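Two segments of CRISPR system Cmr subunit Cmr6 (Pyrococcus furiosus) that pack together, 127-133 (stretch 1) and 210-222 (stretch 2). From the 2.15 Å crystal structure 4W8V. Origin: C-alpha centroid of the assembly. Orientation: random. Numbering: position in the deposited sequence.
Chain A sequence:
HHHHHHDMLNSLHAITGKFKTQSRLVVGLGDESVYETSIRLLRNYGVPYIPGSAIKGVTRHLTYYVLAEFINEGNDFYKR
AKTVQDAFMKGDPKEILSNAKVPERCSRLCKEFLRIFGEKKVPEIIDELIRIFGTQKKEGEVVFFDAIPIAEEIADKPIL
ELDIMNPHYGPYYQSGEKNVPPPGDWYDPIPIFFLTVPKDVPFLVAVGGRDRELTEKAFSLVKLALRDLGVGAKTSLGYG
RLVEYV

Stretch 1 127-133: DELIRIF
Stretch 2 (210-222) RDRELTEKAFSLV

How are the two backbones laid against each other? Stretch 1 is helical throughout, from Asp-127 to Phe-133, in a helix that begins earlier in the chain. Stretch 2 opens with Arg-210 and Asp-211 outside the helix, then runs helically from Arg-212 to Val-222 and beyond. The two axes cross nearly at right angles, at -83°, and approach to 10.3 Å. Two pairs set the register: CA of Glu-128 lies 7.1 Å from CA of Leu-214, and CA of Ile-132 lies 6.8 Å from CA of Ala-218. One turn along each helix thus separates the paired positions, and the contact buries 447 Å² in all.

What does the first turn of stretch 1 contribute? Asp-127 stays out of reach, but Glu-128 points toward stretch 2 with chi1 m, chi2 t and chi3 -69°. Its OE1 accepts from NZ of Lys-217 at 2.5 Å, a short salt bridge between a buried glutamate and a lysine that remains partly exposed. Lys-217 reaches it with chi1 m and the rest of its chain extended, chi2 to chi4 all t. The backbone O of Glu-128 lies 3.6 Å from CD1 of Leu-214, while still accepting from N of Ile-132 at 2.8 Å within its own helix. Leu-129 (m, t) starts away from the partner, yet its end comes back, so that its CD2 meets CD1 of Leu-221 (m, t) at 4.1 Å, an apolar contact.

How does Arg-131 hold the start of the second helix? Ile-130 is out of reach, whereas Arg-131 points toward stretch 2 with chi1 m, chi2 t, chi3 p and chi4 -150°. Its NH2 donates to OD2 of Asp-211 at 2.7 Å, almost straight at 175°, a salt bridge made near the plane of the guanidinium. Over one face of that group lies CD2 of Leu-214, 3.5 Å from NH2 of Arg-131. Asp-211 (chi1 t, phi/psi -72/108) is also the N-cap: its OD1 accepts weakly from N of Glu-213 at 3.3 Å and from N of Leu-214 at 3.4 Å. One carboxylate therefore caps its own helix and ties it to the other.

Where is the apolar centre? Leu-214 (t, p) has the largest covered area, 98 Å², and its CG sits 3.7 Å from CG1 of Ile-132 (m, t). CG2 of Ile-132 rests 4.1 Å from CB of Ala-218, whose short side chain points sideways, and CD1 of Ile-132 comes almost as close to CB of Ala-218, at 4.2 Å. Phe-133, chi1 m, ends the stretch without a close contact.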

# COMPACT_ATOMS: atom_id res chain seq x y z
N ASP A 127 -16.09 -1.95 10.29
CA ASP A 127 -15.70 -3.00 11.22
C ASP A 127 -14.73 -3.98 10.58
O ASP A 127 -13.76 -4.40 11.21
CB ASP A 127 -16.92 -3.74 11.74
CG ASP A 127 -17.75 -2.90 12.68
OD1 ASP A 127 -17.15 -2.07 13.40
OD2 ASP A 127 -18.98 -3.07 12.71
N GLU A 128 -14.99 -4.35 9.34
CA GLU A 128 -14.11 -5.27 8.63
C GLU A 128 -12.75 -4.63 8.41
O GLU A 128 -11.72 -5.30 8.45
CB GLU A 128 -14.73 -5.71 7.31
CG GLU A 128 -15.94 -6.62 7.48
CD GLU A 128 -16.19 -7.51 6.27
OE1 GLU A 128 -16.58 -6.97 5.21
OE2 GLU A 128 -15.99 -8.74 6.37
N LEU A 129 -12.75 -3.31 8.20
CA LEU A 129 -11.52 -2.56 7.98
C LEU A 129 -10.77 -2.36 9.29
O LEU A 129 -9.54 -2.39 9.32
CB LEU A 129 -11.80 -1.20 7.34
CG LEU A 129 -12.33 -1.20 5.91
CD1 LEU A 129 -12.84 0.16 5.51
CD2 LEU A 129 -11.25 -1.66 4.95
N ILE A 130 -11.52 -2.15 10.37
CA ILE A 130 -10.94 -2.17 11.70
C ILE A 130 -10.23 -3.51 11.93
O ILE A 130 -9.12 -3.55 12.43
CB ILE A 130 -12.00 -1.92 12.79
CG1 ILE A 130 -12.42 -0.44 12.80
CG2 ILE A 130 -11.47 -2.29 14.17
CD1 ILE A 130 -13.59 -0.13 13.71
N ARG A 131 -10.87 -4.60 11.53
CA ARG A 131 -10.27 -5.91 11.72
C ARG A 131 -9.06 -6.16 10.81
O ARG A 131 -8.08 -6.77 11.23
CB ARG A 131 -11.31 -7.00 11.51
CG ARG A 131 -12.44 -6.96 12.53
CD ARG A 131 -13.51 -7.96 12.17
NE ARG A 131 -12.92 -9.26 11.91
CZ ARG A 131 -13.41 -10.15 11.06
NH1 ARG A 131 -14.52 -9.89 10.38
NH2 ARG A 131 -12.78 -11.31 10.89
N ILE A 132 -9.13 -5.69 9.57
CA ILE A 132 -8.05 -5.91 8.61
C ILE A 132 -6.76 -5.21 9.03
O ILE A 132 -5.69 -5.83 9.07
CB ILE A 132 -8.46 -5.44 7.20
CG1 ILE A 132 -9.51 -6.40 6.62
CG2 ILE A 132 -7.26 -5.37 6.27
CD1 ILE A 132 -10.04 -5.98 5.26
N PHE A 133 -6.87 -3.92 9.36
CA PHE A 133 -5.70 -3.07 9.59
C PHE A 133 -5.39 -2.88 11.08
O PHE A 133 -4.25 -2.62 11.46
CB PHE A 133 -5.91 -1.70 8.93
CG PHE A 133 -6.05 -1.77 7.44
CD1 PHE A 133 -4.95 -2.00 6.64
CD2 PHE A 133 -7.29 -1.59 6.84
CE1 PHE A 133 -5.07 -2.07 5.26
CE2 PHE A 133 -7.41 -1.66 5.46
CZ PHE A 133 -6.30 -1.90 4.68
N ARG A 210 -6.91 -15.67 9.91
CA ARG A 210 -7.76 -16.81 10.25
C ARG A 210 -9.04 -16.77 9.44
O ARG A 210 -9.46 -17.78 8.88
CB ARG A 210 -8.09 -16.82 11.74
CG ARG A 210 -6.89 -16.78 12.66
CD ARG A 210 -7.16 -15.79 13.77
NE ARG A 210 -6.28 -15.98 14.92
CZ ARG A 210 -6.60 -16.72 15.97
NH1 ARG A 210 -7.77 -17.36 16.02
NH2 ARG A 210 -5.75 -16.84 16.98
N ASP A 211 -9.66 -15.60 9.41
CA ASP A 211 -10.88 -15.39 8.64
C ASP A 211 -10.53 -15.38 7.16
O ASP A 211 -9.91 -14.43 6.67
CB ASP A 211 -11.56 -14.08 9.05
CG ASP A 211 -13.01 -14.00 8.60
OD1 ASP A 211 -13.37 -14.66 7.60
OD2 ASP A 211 -13.78 -13.27 9.25
N ARG A 212 -10.91 -16.43 6.45
CA ARG A 212 -10.56 -16.52 5.04
C ARG A 212 -11.22 -15.44 4.18
O ARG A 212 -10.59 -14.87 3.30
CB ARG A 212 -10.92 -17.89 4.49
CG ARG A 212 -10.62 -18.02 3.03
CD ARG A 212 -10.83 -19.43 2.52
NE ARG A 212 -10.54 -19.50 1.09
CZ ARG A 212 -9.34 -19.75 0.57
NH1 ARG A 212 -8.30 -19.97 1.38
NH2 ARG A 212 -9.17 -19.79 -0.74
N GLU A 213 -12.50 -15.17 4.43
CA GLU A 213 -13.20 -14.21 3.59
C GLU A 213 -12.73 -12.78 3.88
O GLU A 213 -12.69 -11.94 2.98
CB GLU A 213 -14.72 -14.31 3.78
N LEU A 214 -12.37 -12.51 5.13
CA LEU A 214 -11.83 -11.20 5.48
C LEU A 214 -10.47 -11.02 4.80
O LEU A 214 -10.19 -9.97 4.23
CB LEU A 214 -11.69 -11.04 6.99
CG LEU A 214 -11.22 -9.64 7.39
CD1 LEU A 214 -12.40 -8.67 7.36
CD2 LEU A 214 -10.52 -9.62 8.74
N THR A 215 -9.65 -12.06 4.86
CA THR A 215 -8.32 -12.03 4.28
C THR A 215 -8.39 -11.85 2.77
O THR A 215 -7.58 -11.13 2.18
CB THR A 215 -7.54 -13.31 4.64
OG1 THR A 215 -7.42 -13.39 6.06
CG2 THR A 215 -6.15 -13.31 4.02
N GLU A 216 -9.37 -12.50 2.15
CA GLU A 216 -9.54 -12.39 0.70
C GLU A 216 -9.86 -10.97 0.27
O GLU A 216 -9.35 -10.50 -0.74
CB GLU A 216 -10.63 -13.35 0.21
CG GLU A 216 -10.12 -14.76 -0.03
CD GLU A 216 -11.22 -15.72 -0.44
OE1 GLU A 216 -12.41 -15.41 -0.20
OE2 GLU A 216 -10.88 -16.79 -0.99
N LYS A 217 -10.72 -10.31 1.04
CA LYS A 217 -11.07 -8.92 0.78
C LYS A 217 -9.82 -8.06 0.85
O LYS A 217 -9.60 -7.20 -0.01
CB LYS A 217 -12.11 -8.44 1.79
CG LYS A 217 -13.43 -9.16 1.69
CD LYS A 217 -14.49 -8.48 2.52
CE LYS A 217 -15.79 -9.29 2.53
NZ LYS A 217 -16.84 -8.64 3.36
N ALA A 218 -9.00 -8.32 1.87
CA ALA A 218 -7.73 -7.62 2.07
C ALA A 218 -6.85 -7.74 0.83
O ALA A 218 -6.26 -6.76 0.37
CB ALA A 218 -7.00 -8.17 3.29
N PHE A 219 -6.79 -8.94 0.30
CA PHE A 219 -5.99 -9.23 -0.88
C PHE A 219 -6.48 -8.41 -2.08
O PHE A 219 -5.69 -7.96 -2.90
CB PHE A 219 -6.04 -10.73 -1.20
CG PHE A 219 -5.12 -11.13 -2.32
CD1 PHE A 219 -3.75 -11.20 -2.12
CD2 PHE A 219 -5.63 -11.41 -3.57
CE1 PHE A 219 -2.90 -11.54 -3.16
CE2 PHE A 219 -4.79 -11.78 -4.61
CZ PHE A 219 -3.43 -11.84 -4.40
N SER A 220 -7.79 -8.23 -2.15
CA SER A 220 -8.40 -7.52 -3.26
C SER A 220 -8.08 -6.04 -3.18
O SER A 220 -7.86 -5.38 -4.19
CB SER A 220 -9.91 -7.76 -3.27
OG SER A 220 -10.21 -9.04 -3.79
N LEU A 221 -8.04 -5.52 -1.96
CA LEU A 221 -7.64 -4.15 -1.76
C LEU A 221 -6.17 -3.98 -2.13
O LEU A 221 -5.80 -2.99 -2.74
CB LEU A 221 -7.90 -3.73 -0.31
CG LEU A 221 -9.38 -3.52 0.04
CD1 LEU A 221 -9.54 -3.18 1.50
CD2 LEU A 221 -9.99 -2.43 -0.85
N VAL A 222 -5.34 -4.96 -1.80
CA VAL A 222 -3.91 -4.87 -2.08
C VAL A 222 -3.65 -4.85 -3.58
O VAL A 222 -2.84 -4.05 -4.08
CB VAL A 222 -3.16 -6.04 -1.41
CG1 VAL A 222 -1.78 -6.25 -2.02
CG2 VAL A 222 -3.07 -5.80 0.09